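Local atomic coordinates of extracellular solute-binding protein, family 1 (Bifidobacterium longum subsp. infantis, PDB entry 6FTH), a protein that probably binds human milk oligosaccharides at the cell surface and hands them to an ABC transporter for import. Residues D111-V116 with Y138-S143; M155-T160 with K181-E186; F245-E250 with K496-L501; N376-T379 with H385-V388; S460-N465 with V507-K512. All coordinates share one frame; numbering follows the deposited sequence.

Interaction 1 of 5, residues D111-V116 with Y138-S143; sequences DKMPNV and YALPSS
Where M113 and V116 meet L140, the meeting surfaces are apolar, and the flat groups stand around the contact instead of within it. The side chain of Y361 touches both V116 and L140, F341 adds a further contact with L140, and F119 and F120 of helix 114-122 lie against the neighbouring P141. Within this surround the isobutyl group of L140 is the common partner. Its CD1 methyl lies 4.1 Å from V116 CG2, while its CD2 methyl lies 4.2 Å from V116 CG1, and the side chains cross at about a right angle. With chi1 at 177° V116 sets CG1 trans to its backbone N and CG2 beside it, and each methyl meets one methyl of L140. M113 comes in from the turn before the helix: its thioether sulphur SD stops 4.3 Å from L140 CD1, so that this one methyl is shared between the two residues. The contact illustrates how a helix start is seated on a strand in a type 2 solute-binding fold. M113 is the N-cap of helix 114-122, and its carbonyl oxygen accepts a weak bond from V116 N at 2.9 Å. L140 lies at the short strand that runs to S143, its backbone bonds to R340 and F341, and the chain leads on to strand 154-158 of a separate sheet. All three touching side chains are buried, yet the union is modest, hiding about 110 Å². L140 CG lies beside its backbone N (chi1 -57°), a setting that brings both methyls up to the helix.

Interaction 2 of 5, residues M155-T160 with K181-E186; sequences MFINKT and KAFKTE
Strand 154-158 and the last turn of helix 173-185 pass at a distance, with N158 CA and F183 CA 9.6 Å apart, and the phenyl ring of F183 spans the gap. Its far end makes the contact. CZ comes within 4.1 Å of I157 CG1, which lies at the edge of the ring and near its plane, and CE2 is almost as close to the same atom. With chi1 at -166°, I157 holds CG1 trans to the backbone N and presents this methylene to the ring, and the two side chains cross at about a right angle. The carbonyl oxygen N158 O also approaches F183 CZ, at 4.1 Å. The ring is further fixed by an edge-to-face meeting with W161. N158 itself does other work as the N-cap of helix 159-165: its OD1 takes the backbone N of W161, while ND2 reaches Q310. On the helix, T185 OG1 donates to K181 O at 3.1 Å, and T185 N reaches the same oxygen from the opposite face of the carbonyl plane. The whole is a strand-to-helix packing of the α/β kind, in which a helix lays an aromatic residue against a sheet, as in the lobes of type 2 solute-binding proteins.

Interaction 3 of 5, residues F245-E250 with K496-L501; sequences FLTSDE and KQLDSL
L498 meets L246 and T247 with a single methyl. Its CD1 lies 3.9 Å from L246 CB and 4.1 Å from T247 CG2, touching both residues at once, and the reach comes from an extended side chain: CG is beside the backbone N (chi1 -61°), and chi2 of -165° carries CD1 outward from the helix. In T247 the methyl does the touching because chi1 is 59°, which lodges OG1 between the backbone N and the carbonyl carbon and turns CG2 to the side trans to that carbon. T247 and L498 then lie alongside, running opposite ways. The contact joins the entry to helix 249-263 to the end of helix 487-500, one of three helices that close the chain, and V473, V474 and L503 of the other two also pack on L498. A second tie between the same regions runs from L246 O to the hydroxyl of Y494. The turn is shaped by S248, the N-cap of helix 249-263. Its OG donates to F245 O at 2.8 Å and also pairs with the backbone N of Y251, while S248 N reaches F245 O at 3.1 Å, so one carbonyl is held by two donors.

Interaction 4 of 5, residues N376-T379 with H385-V388; sequences NLVT and HYTV
V378 and V388, with T379 and T387, form the paired core of a β-hairpin made by strands 378-382 and 385-388; the second strand is central in a three-stranded sheet, with 418-420 on its other flank. Backbone bonds come first. T379 and T387 are the hydrogen-bonded pair: T379 N reaches T387 O at 2.8 Å with an angle of 164°, and T387 N returns to T379 O at 3.1 Å. V378 and V388 are the non-hydrogen-bonded pair, their CA atoms 4.4 Å apart. CA-H...O contacts supplement these bonds, V388 CA to L377 O and Y386 CA to T379 O each measuring 3.3 Å. Apolar packing lies on the face carrying the valines. In V378, with chi1 at 59°, CG1 stands between N and the carbonyl carbon, leaving CG2 trans to the N and turned to Y386 CB at 3.8 Å, while L371 of helix 363-371 covers both valines. The polar ends look outside the pair: Y386 OH bonds to E363, and D381 takes both H385 ND1 and T387 OG1. On the threonine face a water donates to T387 O at 2.9 Å, adding to the bond from T379 N, and the same water lies 2.8 Å from T379 OG1.

Interaction 5 of 5, residues S460-N465 with V507-K512; sequences SNTLTN and VKIWQK
L463 meets I509 where segments 460-465 and 507-512 of helices 457-484 and 503-518 pack as a roughly antiparallel pair within the C-terminal helical bundle: the axes of the short segments come within 10.5 Å at 143° between their directions. The tight part is centred on L463, the most covered residue of the contact. Its CD2 methyl lies 3.8 Å from I509 CG2, and the two side chains overlap flank to flank while pointing contrary ways. I509 meets it with the shorter branch because CG2 is trans to the backbone N, leaving CG1 and CD1 to run on toward T462. The CD1 methyl of L463 settles against the pyrrole part of the W510 indole, off toward the rim, at 3.7 Å from NE1 and 3.8 Å from CE2. W510 also touches F235, V242 and P455, and P455 reaches L463 too, so the leucine is one wall of a larger apolar cluster. An alanine here would take away both methyls and would probably leave the W510 indole and I509 CG2 without their mate, opening a gap between the helices. The outer edge is thinner. There T462 and K512 come closer to solvent, and the helices are joined by a salt bridge from K512 NZ to D459. T462 OG1 makes a weak bond to T458 O within its own helix. On this side T462 CG2 touches the I509 CD1 methyl at 3.7 Å.

The five contacts are scattered over the fold, none touching another. Interactions 1 and 2 come first, one after the other; their centres are about 47 Å apart on opposite sides of the chain's centre, and the consecutive strands 140-143 and 154-158 belong to different sheets, consistent with the two lobes of a solute-binding protein. Interactions 3 and 5 are neighbours, their centres about 15 Å apart: their segments alternate along the chain, and the successive helices 457-484, 487-500 and 503-518 link them. Interaction 4, a local hairpin between residues 376 and 388, falls within the span joined by interaction 3, yet their centres lie about 51 Å apart. The C-terminal helices thus return to a much earlier region.

Interaction 1 of 5, residues D111-V116 with Y138-S143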
# COMPACT_ATOMS: atom_id res chain seq x y z
N ASP A 111 -2.92 -29.50 3.58
CA ASP A 111 -3.96 -30.34 4.18
C ASP A 111 -3.97 -30.22 5.70
O ASP A 111 -5.00 -30.52 6.32
CB ASP A 111 -3.81 -31.79 3.74
CG ASP A 111 -4.19 -32.00 2.28
OD1 ASP A 111 -4.97 -31.19 1.72
OD2 ASP A 111 -3.70 -32.99 1.70
N LYS A 112 -2.87 -29.79 6.30
CA LYS A 112 -2.85 -29.49 7.73
C LYS A 112 -3.32 -28.08 8.04
O LYS A 112 -3.36 -27.69 9.21
CB LYS A 112 -1.45 -29.72 8.32
CG LYS A 112 -0.96 -31.16 8.15
CD LYS A 112 0.31 -31.43 8.92
CE LYS A 112 0.99 -32.68 8.40
NZ LYS A 112 -0.01 -33.73 8.05
N MET A 113 -3.69 -27.31 7.01
CA MET A 113 -4.16 -25.93 7.19
C MET A 113 -5.46 -25.71 6.44
O MET A 113 -5.54 -24.88 5.53
CB MET A 113 -3.09 -24.95 6.73
CG MET A 113 -1.80 -25.06 7.52
SD MET A 113 -0.55 -23.84 7.01
CE MET A 113 -0.12 -24.41 5.37
N PRO A 114 -6.52 -26.43 6.80
CA PRO A 114 -7.78 -26.28 6.06
C PRO A 114 -8.33 -24.86 6.04
O PRO A 114 -8.97 -24.47 5.06
CB PRO A 114 -8.72 -27.28 6.77
CG PRO A 114 -8.07 -27.57 8.07
CD PRO A 114 -6.60 -27.47 7.83
N ASN A 115 -8.08 -24.05 7.08
CA ASN A 115 -8.61 -22.69 7.06
C ASN A 115 -7.85 -21.83 6.06
O ASN A 115 -8.40 -20.87 5.51
CB ASN A 115 -8.53 -22.06 8.46
CG ASN A 115 -9.43 -22.76 9.47
OD1 ASN A 115 -10.52 -23.24 9.13
ND2 ASN A 115 -8.98 -22.84 10.70
N VAL A 116 -6.58 -22.16 5.83
CA VAL A 116 -5.78 -21.51 4.80
C VAL A 116 -6.23 -21.97 3.42
O VAL A 116 -6.31 -21.17 2.48
CB VAL A 116 -4.28 -21.80 5.00
CG1 VAL A 116 -3.44 -21.19 3.87
CG2 VAL A 116 -3.79 -21.30 6.36
N TYR A 138 6.57 -20.10 0.44
CA TYR A 138 7.31 -20.03 1.70
C TYR A 138 6.73 -19.02 2.67
O TYR A 138 7.25 -18.88 3.79
CB TYR A 138 8.78 -19.70 1.43
CG TYR A 138 9.43 -20.71 0.53
CD1 TYR A 138 9.75 -21.97 1.00
CD2 TYR A 138 9.69 -20.41 -0.80
CE1 TYR A 138 10.33 -22.92 0.18
CE2 TYR A 138 10.28 -21.36 -1.64
CZ TYR A 138 10.59 -22.61 -1.14
OH TYR A 138 11.17 -23.55 -1.95
N ALA A 139 5.69 -18.30 2.27
CA ALA A 139 5.05 -17.31 3.12
C ALA A 139 3.56 -17.40 2.89
O ALA A 139 3.11 -17.70 1.78
CB ALA A 139 5.51 -15.90 2.76
N LEU A 140 2.79 -17.18 3.95
CA LEU A 140 1.36 -17.03 3.77
C LEU A 140 1.00 -15.55 3.69
O LEU A 140 1.60 -14.72 4.39
CB LEU A 140 0.56 -17.63 4.94
CG LEU A 140 0.79 -19.11 5.25
CD1 LEU A 140 -0.11 -19.58 6.38
CD2 LEU A 140 0.54 -19.96 4.00
N PRO A 141 0.02 -15.20 2.87
CA PRO A 141 -0.48 -13.83 2.86
C PRO A 141 -1.55 -13.62 3.93
O PRO A 141 -1.99 -14.56 4.59
CB PRO A 141 -1.11 -13.73 1.47
CG PRO A 141 -1.65 -15.10 1.24
CD PRO A 141 -0.71 -16.05 1.91
N SER A 142 -1.97 -12.36 4.08
CA SER A 142 -3.15 -12.02 4.87
C SER A 142 -4.14 -11.26 3.99
O SER A 142 -3.77 -10.72 2.94
CB SER A 142 -2.78 -11.11 6.05
OG SER A 142 -2.12 -9.93 5.57
N SER A 143 -5.40 -11.20 4.46
CA SER A 143 -6.43 -10.35 3.87
C SER A 143 -7.21 -9.66 4.96
O SER A 143 -7.81 -10.33 5.81
CB SER A 143 -7.40 -11.16 3.01
OG SER A 143 -8.62 -10.45 2.82

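Interaction 2 of 5, residues M155-T160 with K181-E186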
# COMPACT_ATOMS: atom_id res chain seq x y z
N MET A 155 -7.32 11.25 -4.68
CA MET A 155 -7.12 12.68 -4.88
C MET A 155 -8.29 13.40 -4.24
O MET A 155 -9.44 13.17 -4.62
CB MET A 155 -7.06 12.99 -6.38
CG MET A 155 -6.79 14.43 -6.71
SD MET A 155 -6.70 14.64 -8.50
CE MET A 155 -6.20 16.36 -8.65
N PHE A 156 -8.00 14.27 -3.27
CA PHE A 156 -9.03 15.01 -2.55
C PHE A 156 -9.06 16.47 -2.98
O PHE A 156 -8.03 17.07 -3.31
CB PHE A 156 -8.76 14.94 -1.04
CG PHE A 156 -8.76 13.54 -0.50
CD1 PHE A 156 -9.86 12.73 -0.66
CD2 PHE A 156 -7.65 13.03 0.15
CE1 PHE A 156 -9.87 11.42 -0.16
CE2 PHE A 156 -7.64 11.73 0.64
CZ PHE A 156 -8.75 10.92 0.47
N ILE A 157 -10.26 17.06 -2.94
CA ILE A 157 -10.42 18.49 -3.18
C ILE A 157 -11.35 19.07 -2.13
O ILE A 157 -12.24 18.38 -1.61
CB ILE A 157 -10.90 18.78 -4.61
CG1 ILE A 157 -10.74 20.26 -4.97
CG2 ILE A 157 -12.32 18.34 -4.81
CD1 ILE A 157 -10.68 20.45 -6.46
N ASN A 158 -11.13 20.34 -1.80
CA ASN A 158 -11.97 21.08 -0.86
C ASN A 158 -13.22 21.51 -1.61
O ASN A 158 -13.22 22.50 -2.35
CB ASN A 158 -11.24 22.26 -0.23
CG ASN A 158 -12.03 22.82 0.91
OD1 ASN A 158 -13.25 22.98 0.79
ND2 ASN A 158 -11.38 23.03 2.04
N LYS A 159 -14.28 20.70 -1.46
CA LYS A 159 -15.56 20.97 -2.08
C LYS A 159 -16.24 22.22 -1.49
O LYS A 159 -16.96 22.92 -2.20
CB LYS A 159 -16.46 19.73 -1.93
CG LYS A 159 -17.81 19.81 -2.67
CD LYS A 159 -17.65 20.05 -4.17
CE LYS A 159 -18.88 19.66 -4.96
NZ LYS A 159 -20.12 20.34 -4.43
N THR A 160 -16.03 22.49 -0.20
CA THR A 160 -16.56 23.72 0.38
C THR A 160 -16.00 24.93 -0.35
O THR A 160 -16.73 25.87 -0.66
CB THR A 160 -16.20 23.78 1.86
OG1 THR A 160 -16.86 22.70 2.54
CG2 THR A 160 -16.63 25.12 2.49
N LYS A 181 -5.79 28.37 -9.35
CA LYS A 181 -5.58 29.82 -9.36
C LYS A 181 -6.63 30.53 -8.52
O LYS A 181 -6.32 31.49 -7.81
CB LYS A 181 -5.60 30.35 -10.79
CG LYS A 181 -4.38 29.93 -11.62
CD LYS A 181 -4.42 30.38 -13.07
CE LYS A 181 -3.13 29.96 -13.79
NZ LYS A 181 -3.22 30.21 -15.28
N ALA A 182 -7.88 30.08 -8.60
CA ALA A 182 -8.94 30.66 -7.78
C ALA A 182 -8.68 30.42 -6.31
O ALA A 182 -8.85 31.32 -5.47
CB ALA A 182 -10.27 30.06 -8.20
N PHE A 183 -8.26 29.20 -5.95
CA PHE A 183 -7.90 28.92 -4.56
C PHE A 183 -6.79 29.83 -4.10
O PHE A 183 -6.78 30.29 -2.95
CB PHE A 183 -7.45 27.46 -4.41
CG PHE A 183 -8.55 26.41 -4.53
CD1 PHE A 183 -9.90 26.74 -4.62
CD2 PHE A 183 -8.20 25.07 -4.53
CE1 PHE A 183 -10.87 25.73 -4.70
CE2 PHE A 183 -9.14 24.08 -4.61
CZ PHE A 183 -10.47 24.39 -4.70
N LYS A 184 -5.84 30.12 -4.99
CA LYS A 184 -4.69 30.91 -4.59
C LYS A 184 -5.10 32.34 -4.28
O LYS A 184 -4.62 32.92 -3.30
CB LYS A 184 -3.61 30.87 -5.67
CG LYS A 184 -2.34 31.61 -5.26
CD LYS A 184 -1.26 31.59 -6.30
CE LYS A 184 0.05 32.24 -5.77
NZ LYS A 184 0.60 31.64 -4.49
N THR A 185 -6.01 32.92 -5.06
CA THR A 185 -6.21 34.36 -5.03
C THR A 185 -7.52 34.81 -4.41
O THR A 185 -7.65 36.00 -4.09
CB THR A 185 -6.14 34.96 -6.44
OG1 THR A 185 -7.14 34.38 -7.28
CG2 THR A 185 -4.76 34.72 -7.04
N GLU A 186 -8.50 33.92 -4.25
CA GLU A 186 -9.84 34.31 -3.84
C GLU A 186 -10.15 34.00 -2.37
O GLU A 186 -11.31 34.07 -1.98
CB GLU A 186 -10.89 33.70 -4.79
CG GLU A 186 -10.64 34.09 -6.26
CD GLU A 186 -11.59 33.46 -7.24
OE1 GLU A 186 -12.59 32.85 -6.81
OE2 GLU A 186 -11.33 33.57 -8.47

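Interaction 3 of 5, residues F245-E250 with K496-L501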
# COMPACT_ATOMS: atom_id res chain seq x y z
N PHE A 245 7.44 3.79 -17.53
CA PHE A 245 6.98 5.15 -17.73
C PHE A 245 8.08 6.18 -17.51
O PHE A 245 7.86 7.35 -17.82
CB PHE A 245 5.71 5.48 -16.92
CG PHE A 245 5.84 5.33 -15.41
CD1 PHE A 245 6.55 6.25 -14.65
CD2 PHE A 245 5.14 4.33 -14.77
CE1 PHE A 245 6.61 6.12 -13.27
CE2 PHE A 245 5.21 4.19 -13.38
CZ PHE A 245 5.93 5.11 -12.63
N LEU A 246 9.25 5.77 -17.02
CA LEU A 246 10.29 6.72 -16.67
C LEU A 246 10.80 7.48 -17.87
O LEU A 246 11.34 8.57 -17.71
CB LEU A 246 11.45 5.99 -16.00
CG LEU A 246 11.14 5.32 -14.67
CD1 LEU A 246 12.37 4.55 -14.17
CD2 LEU A 246 10.69 6.32 -13.62
N THR A 247 10.65 6.92 -19.08
CA THR A 247 11.09 7.56 -20.32
C THR A 247 9.92 7.86 -21.25
O THR A 247 10.12 8.08 -22.45
CB THR A 247 12.13 6.68 -21.04
OG1 THR A 247 11.55 5.40 -21.31
CG2 THR A 247 13.36 6.50 -20.19
N SER A 248 8.70 7.90 -20.71
CA SER A 248 7.52 8.10 -21.53
C SER A 248 7.20 9.58 -21.70
O SER A 248 7.46 10.40 -20.81
CB SER A 248 6.31 7.41 -20.90
OG SER A 248 5.93 8.02 -19.68
N ASP A 249 6.59 9.92 -22.84
CA ASP A 249 6.06 11.26 -23.03
C ASP A 249 5.06 11.61 -21.92
O ASP A 249 4.99 12.77 -21.49
CB ASP A 249 5.41 11.36 -24.40
CG ASP A 249 6.41 11.23 -25.55
OD1 ASP A 249 7.60 11.63 -25.38
OD2 ASP A 249 5.99 10.76 -26.63
N GLU A 250 4.31 10.62 -21.44
CA GLU A 250 3.34 10.87 -20.38
C GLU A 250 4.02 11.41 -19.12
O GLU A 250 3.53 12.37 -18.50
CB GLU A 250 2.62 9.58 -20.05
CG GLU A 250 1.65 9.13 -21.12
CD GLU A 250 2.24 8.20 -22.20
OE1 GLU A 250 3.47 8.16 -22.41
OE2 GLU A 250 1.44 7.49 -22.84
N LYS A 496 18.79 8.34 -22.40
CA LYS A 496 19.96 7.53 -22.72
C LYS A 496 20.69 7.10 -21.45
O LYS A 496 21.20 5.99 -21.36
CB LYS A 496 20.88 8.31 -23.64
CG LYS A 496 20.30 8.57 -25.00
CD LYS A 496 21.20 9.55 -25.75
CE LYS A 496 21.10 9.39 -27.24
NZ LYS A 496 19.80 9.82 -27.77
N GLN A 497 20.74 7.98 -20.45
CA GLN A 497 21.40 7.63 -19.21
C GLN A 497 20.70 6.46 -18.52
O GLN A 497 21.36 5.54 -18.02
CB GLN A 497 21.49 8.85 -18.27
CG GLN A 497 22.30 8.60 -17.01
CD GLN A 497 22.51 9.84 -16.17
OE1 GLN A 497 21.89 10.88 -16.39
NE2 GLN A 497 23.41 9.75 -15.21
N LEU A 498 19.36 6.47 -18.47
CA LEU A 498 18.65 5.36 -17.82
C LEU A 498 18.89 4.05 -18.57
O LEU A 498 19.07 3.00 -17.95
CB LEU A 498 17.15 5.65 -17.72
CG LEU A 498 16.77 6.89 -16.89
CD1 LEU A 498 15.26 6.85 -16.57
CD2 LEU A 498 17.59 7.01 -15.60
N ASP A 499 18.93 4.12 -19.89
CA ASP A 499 19.25 2.93 -20.69
C ASP A 499 20.64 2.41 -20.36
O ASP A 499 20.84 1.20 -20.20
CB ASP A 499 19.16 3.27 -22.18
CG ASP A 499 17.72 3.37 -22.68
OD1 ASP A 499 16.79 3.15 -21.88
OD2 ASP A 499 17.52 3.68 -23.88
N SER A 500 21.61 3.32 -20.19
CA SER A 500 22.97 2.91 -19.82
C SER A 500 23.02 2.24 -18.46
O SER A 500 23.97 1.50 -18.18
CB SER A 500 23.90 4.12 -19.83
OG SER A 500 23.78 4.90 -18.65
N LEU A 501 22.04 2.49 -17.60
CA LEU A 501 21.93 1.91 -16.27
C LEU A 501 21.07 0.66 -16.24
O LEU A 501 20.82 0.11 -15.16
CB LEU A 501 21.43 2.99 -15.28
CG LEU A 501 22.31 4.23 -15.17
CD1 LEU A 501 21.64 5.28 -14.29
CD2 LEU A 501 23.66 3.84 -14.55

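Interaction 4 of 5, residues N376-T379 with H385-V388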
# COMPACT_ATOMS: atom_id res chain seq x y z
N ASN A 376 -13.33 -7.17 24.51
CA ASN A 376 -12.53 -6.00 24.80
C ASN A 376 -13.02 -4.87 23.91
O ASN A 376 -13.81 -4.03 24.34
CB ASN A 376 -11.04 -6.33 24.63
CG ASN A 376 -10.13 -5.19 25.01
OD1 ASN A 376 -10.53 -4.02 24.98
ND2 ASN A 376 -8.88 -5.51 25.34
N LEU A 377 -12.62 -4.87 22.62
CA LEU A 377 -13.08 -3.88 21.67
C LEU A 377 -14.16 -4.39 20.74
O LEU A 377 -14.80 -3.58 20.07
CB LEU A 377 -11.93 -3.41 20.76
CG LEU A 377 -10.67 -2.90 21.42
CD1 LEU A 377 -9.70 -2.43 20.34
CD2 LEU A 377 -11.03 -1.77 22.37
N VAL A 378 -14.36 -5.70 20.64
CA VAL A 378 -15.22 -6.25 19.60
C VAL A 378 -16.16 -7.26 20.22
O VAL A 378 -15.77 -8.06 21.09
CB VAL A 378 -14.39 -6.86 18.44
CG1 VAL A 378 -13.50 -7.95 18.95
CG2 VAL A 378 -15.31 -7.39 17.33
N THR A 379 -17.42 -7.22 19.80
CA THR A 379 -18.45 -8.15 20.24
C THR A 379 -18.76 -9.13 19.11
O THR A 379 -18.95 -8.72 17.96
CB THR A 379 -19.71 -7.36 20.61
OG1 THR A 379 -19.43 -6.54 21.76
CG2 THR A 379 -20.85 -8.31 20.96
N HIS A 385 -21.25 -11.74 12.26
CA HIS A 385 -21.31 -10.29 12.43
C HIS A 385 -20.57 -9.90 13.71
O HIS A 385 -20.69 -10.58 14.75
CB HIS A 385 -22.76 -9.80 12.50
CG HIS A 385 -22.88 -8.30 12.47
ND1 HIS A 385 -22.63 -7.51 13.57
CD2 HIS A 385 -23.18 -7.45 11.46
CE1 HIS A 385 -22.78 -6.24 13.24
NE2 HIS A 385 -23.12 -6.18 11.96
N TYR A 386 -19.79 -8.83 13.62
CA TYR A 386 -18.98 -8.34 14.73
C TYR A 386 -19.17 -6.84 14.84
O TYR A 386 -19.29 -6.16 13.82
CB TYR A 386 -17.50 -8.67 14.51
CG TYR A 386 -17.29 -10.15 14.39
CD1 TYR A 386 -17.09 -10.95 15.51
CD2 TYR A 386 -17.37 -10.77 13.15
CE1 TYR A 386 -16.94 -12.30 15.40
CE2 TYR A 386 -17.20 -12.14 13.02
CZ TYR A 386 -17.00 -12.91 14.16
OH TYR A 386 -16.84 -14.27 14.09
N THR A 387 -19.18 -6.33 16.07
CA THR A 387 -19.32 -4.90 16.32
C THR A 387 -18.15 -4.38 17.15
O THR A 387 -17.85 -4.92 18.22
CB THR A 387 -20.64 -4.59 17.04
OG1 THR A 387 -21.73 -5.06 16.24
CG2 THR A 387 -20.77 -3.10 17.29
N VAL A 388 -17.52 -3.34 16.64
CA VAL A 388 -16.41 -2.68 17.31
C VAL A 388 -16.94 -1.51 18.14
O VAL A 388 -17.77 -0.72 17.68
CB VAL A 388 -15.39 -2.18 16.28
CG1 VAL A 388 -14.23 -1.42 16.97
CG2 VAL A 388 -14.86 -3.33 15.45
O HOH W 1 -18.14 -4.12 20.99

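Interaction 5 of 5, residues S460-N465 with V507-K512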
# COMPACT_ATOMS: atom_id res chain seq x y z
N SER A 460 15.46 -10.77 -9.67
CA SER A 460 15.21 -9.78 -8.63
C SER A 460 16.47 -9.01 -8.28
O SER A 460 16.44 -7.78 -8.14
CB SER A 460 14.64 -10.46 -7.39
OG SER A 460 13.33 -10.92 -7.63
N ASN A 461 17.61 -9.70 -8.17
CA ASN A 461 18.85 -9.01 -7.87
C ASN A 461 19.27 -8.09 -9.02
O ASN A 461 19.74 -6.97 -8.79
CB ASN A 461 19.94 -10.02 -7.50
CG ASN A 461 19.67 -10.71 -6.16
OD1 ASN A 461 19.01 -10.16 -5.29
ND2 ASN A 461 20.17 -11.92 -6.01
N THR A 462 19.09 -8.52 -10.26
CA THR A 462 19.37 -7.62 -11.38
C THR A 462 18.50 -6.38 -11.31
O THR A 462 19.00 -5.25 -11.45
CB THR A 462 19.15 -8.33 -12.70
OG1 THR A 462 20.08 -9.42 -12.81
CG2 THR A 462 19.34 -7.37 -13.86
N LEU A 463 17.20 -6.57 -11.12
CA LEU A 463 16.28 -5.44 -11.03
C LEU A 463 16.70 -4.47 -9.95
O LEU A 463 16.81 -3.26 -10.19
CB LEU A 463 14.86 -5.92 -10.77
CG LEU A 463 14.18 -6.66 -11.93
CD1 LEU A 463 12.88 -7.21 -11.43
CD2 LEU A 463 13.93 -5.73 -13.12
N THR A 464 16.93 -4.98 -8.74
CA THR A 464 17.24 -4.11 -7.61
C THR A 464 18.57 -3.39 -7.82
O THR A 464 18.69 -2.19 -7.53
CB THR A 464 17.26 -4.93 -6.32
OG1 THR A 464 18.28 -5.91 -6.39
CG2 THR A 464 15.95 -5.60 -6.09
N ASN A 465 19.58 -4.09 -8.35
CA ASN A 465 20.87 -3.45 -8.60
C ASN A 465 20.72 -2.33 -9.61
O ASN A 465 21.20 -1.21 -9.39
CB ASN A 465 21.90 -4.48 -9.08
CG ASN A 465 23.34 -4.09 -8.71
OD1 ASN A 465 23.86 -4.47 -7.64
ND2 ASN A 465 24.00 -3.33 -9.58
N VAL A 507 12.93 -3.61 -18.15
CA VAL A 507 11.66 -3.76 -18.87
C VAL A 507 11.49 -5.19 -19.36
O VAL A 507 10.42 -5.80 -19.19
CB VAL A 507 11.57 -2.74 -20.02
CG1 VAL A 507 10.36 -3.05 -20.86
CG2 VAL A 507 11.51 -1.32 -19.48
N LYS A 508 12.53 -5.74 -19.98
CA LYS A 508 12.43 -7.08 -20.53
C LYS A 508 12.24 -8.13 -19.43
O LYS A 508 11.50 -9.10 -19.61
CB LYS A 508 13.67 -7.35 -21.38
CG LYS A 508 13.68 -8.68 -22.11
CD LYS A 508 14.58 -8.69 -23.39
CE LYS A 508 15.95 -8.23 -23.08
NZ LYS A 508 16.83 -8.45 -24.24
N ILE A 509 12.92 -7.96 -18.27
CA ILE A 509 12.73 -8.86 -17.14
C ILE A 509 11.28 -8.83 -16.66
O ILE A 509 10.66 -9.89 -16.46
CB ILE A 509 13.71 -8.51 -16.01
CG1 ILE A 509 15.12 -8.94 -16.42
CG2 ILE A 509 13.29 -9.16 -14.70
CD1 ILE A 509 16.23 -8.44 -15.47
N TRP A 510 10.71 -7.63 -16.51
CA TRP A 510 9.33 -7.55 -16.06
C TRP A 510 8.38 -8.12 -17.10
O TRP A 510 7.41 -8.79 -16.75
CB TRP A 510 8.94 -6.11 -15.70
CG TRP A 510 9.33 -5.76 -14.30
CD1 TRP A 510 10.27 -4.85 -13.91
CD2 TRP A 510 8.77 -6.31 -13.10
NE1 TRP A 510 10.33 -4.81 -12.53
CE2 TRP A 510 9.43 -5.70 -12.02
CE3 TRP A 510 7.79 -7.27 -12.83
CZ2 TRP A 510 9.13 -6.00 -10.69
CZ3 TRP A 510 7.50 -7.58 -11.50
CH2 TRP A 510 8.17 -6.94 -10.45
N GLN A 511 8.65 -7.89 -18.39
CA GLN A 511 7.80 -8.50 -19.41
C GLN A 511 7.82 -10.01 -19.30
O GLN A 511 6.79 -10.67 -19.44
CB GLN A 511 8.23 -8.08 -20.81
CG GLN A 511 7.38 -8.69 -21.92
CD GLN A 511 6.05 -7.96 -22.12
OE1 GLN A 511 6.03 -6.81 -22.55
NE2 GLN A 511 4.95 -8.66 -21.85
N LYS A 512 9.00 -10.58 -19.11
CA LYS A 512 9.13 -12.04 -19.03
C LYS A 512 8.30 -12.60 -17.89
O LYS A 512 7.54 -13.56 -18.07
CB LYS A 512 10.60 -12.41 -18.85
CG LYS A 512 10.81 -13.92 -18.72
CD LYS A 512 12.26 -14.28 -18.61
CE LYS A 512 12.81 -13.87 -17.28
NZ LYS A 512 14.24 -14.30 -17.06